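Local coordinates for proline dipeptidase (Streptococcus agalactiae, PDB 3OOO), which probably hydrolyses dipeptides that end in proline as a manganese-dependent M24B peptidase, the chain here being its N-terminal, Creatinase/Prolidase-type domain, at residues 105-108 with 109-113. Sequence-based numbering, arbitrary orientation.
Sequences LNVT and KFQGL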
loop_
_atom_site.group_PDB
_atom_site.type_symbol
_atom_site.label_atom_id
_atom_site.label_comp_id
_atom_site.label_asym_id
_atom_site.label_seq_id
_atom_site.Cartn_x
_atom_site.Cartn_y
_atom_site.Cartn_z
ATOM N N LEU A 105 -1.203 1.879 4.156
ATOM C CA LEU A 105 -0.828 2.856 3.154
ATOM C C LEU A 105 -0.375 2.160 1.883
ATOM O O LEU A 105 0.553 1.350 1.922
ATOM C CB LEU A 105 0.298 3.720 3.711
ATOM C CG LEU A 105 0.739 4.972 2.961
ATOM C CD1 LEU A 105 -0.335 6.046 3.011
ATOM C CD2 LEU A 105 2.037 5.482 3.574
ATOM N N ASN A 106 -1.018 2.464 0.759
ATOM C CA ASN A 106 -0.575 1.877 -0.503
ATOM C C ASN A 106 0.655 2.593 -1.077
ATOM O O ASN A 106 1.049 3.662 -0.596
ATOM C CB ASN A 106 -1.728 1.699 -1.514
ATOM C CG ASN A 106 -2.193 3.001 -2.134
ATOM O OD1 ASN A 106 -1.462 3.986 -2.176
ATOM N ND2 ASN A 106 -3.413 2.996 -2.655
ATOM N N VAL A 107 1.271 1.994 -2.089
ATOM C CA VAL A 107 2.512 2.544 -2.624
ATOM C C VAL A 107 2.289 3.907 -3.282
ATOM O O VAL A 107 3.115 4.807 -3.146
ATOM C CB VAL A 107 3.211 1.556 -3.581
ATOM C CG1 VAL A 107 4.515 2.142 -4.114
ATOM C CG2 VAL A 107 3.488 0.256 -2.855
ATOM N N THR A 108 1.172 4.061 -3.987
ATOM C CA THR A 108 0.854 5.340 -4.609
ATOM C C THR A 108 0.839 6.462 -3.578
ATOM O O THR A 108 1.441 7.513 -3.784
ATOM C CB THR A 108 -0.498 5.284 -5.307
ATOM O OG1 THR A 108 -0.429 4.306 -6.351
ATOM C CG2 THR A 108 -0.846 6.640 -5.915
ATOM N N LYS A 109 0.160 6.217 -2.464
ATOM C CA LYS A 109 0.019 7.235 -1.429
ATOM C C LYS A 109 1.326 7.462 -0.674
ATOM O O LYS A 109 1.640 8.585 -0.287
ATOM C CB LYS A 109 -1.129 6.879 -0.485
ATOM C CG LYS A 109 -2.487 6.936 -1.177
ATOM C CD LYS A 109 -3.597 6.452 -0.287
ATOM C CE LYS A 109 -4.926 6.618 -1.014
ATOM N NZ LYS A 109 -6.024 6.881 -0.071
ATOM N N PHE A 110 2.086 6.389 -0.480
ATOM C CA PHE A 110 3.409 6.465 0.128
ATOM C C PHE A 110 4.321 7.351 -0.713
ATOM O O PHE A 110 4.992 8.244 -0.195
ATOM C CB PHE A 110 3.965 5.043 0.267
ATOM C CG PHE A 110 5.347 4.958 0.855
ATOM C CD1 PHE A 110 5.654 5.557 2.074
ATOM C CD2 PHE A 110 6.331 4.224 0.203
ATOM C CE1 PHE A 110 6.939 5.449 2.618
ATOM C CE2 PHE A 110 7.615 4.109 0.739
ATOM C CZ PHE A 110 7.915 4.722 1.949
ATOM N N GLN A 111 4.320 7.127 -2.022
ATOM C CA GLN A 111 5.158 7.926 -2.903
ATOM C C GLN A 111 4.706 9.383 -2.929
ATOM O O GLN A 111 5.542 10.288 -2.968
ATOM C CB GLN A 111 5.268 7.288 -4.294
ATOM C CG GLN A 111 6.002 5.949 -4.215
ATOM C CD GLN A 111 6.403 5.370 -5.553
ATOM O OE1 GLN A 111 5.847 5.712 -6.593
ATOM N NE2 GLN A 111 7.377 4.464 -5.525
ATOM N N GLY A 112 3.396 9.608 -2.839
ATOM C CA GLY A 112 2.876 10.967 -2.687
ATOM C C GLY A 112 3.419 11.656 -1.447
ATOM O O GLY A 112 3.890 12.790 -1.511
ATOM N N LEU A 113 3.361 10.970 -0.309
ATOM C CA LEU A 113 3.872 11.541 0.942
ATOM C C LEU A 113 5.365 11.850 0.862
ATOM O O LEU A 113 5.834 12.832 1.445
ATOM C CB LEU A 113 3.581 10.622 2.128
ATOM C CG LEU A 113 2.108 10.512 2.564
ATOM C CD1 LEU A 113 1.929 9.440 3.617
ATOM C CD2 LEU A 113 1.592 11.847 3.092
#
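Asn106 caps the first turn of helix 107-116: its OD1 accepts from Lys109 N at 2.8 Å, with the donor almost in line with the side-chain C=O (176°). A chi1 of 74° sets CG between the backbone N and the carbonyl carbon, which swings the amide back over the helix start. The carbonyl of the same residue takes Phe110 N at 2.9 Å, so Asn106 engages two successive amides. Gln111 N to Val107 O and Gly112 N to Thr108 O continue the i to i+4 backbone bonding.

Lys109 runs its extended stem past the cap, CG lying 3.3 Å from Asn106 OD1, and bends only at its last torsion, where NZ hydrogen-bonds the carbonyls of His39 and Arg41. On the buried side, Leu105 lays its isobutyl fork against the turn: CD1 meets Lys109 CB at 3.7 Å. Its CD2 touches Phe110 CB at 3.9 Å and also Leu113 CD1. Phe44 of strand 44-48 packs against both leucines.

From the second subunit, Asp103 accepts from Asn106 ND2 through its backbone carbonyl and bonds Thr108 OG1 through its carboxylate, placing the cap at the dimer interface. This is an Asn N-cap with a hydrophobic staple, Leu105 against Phe110, opening the helix of the beta-alpha-beta unit between strands 97-100 and 120-123.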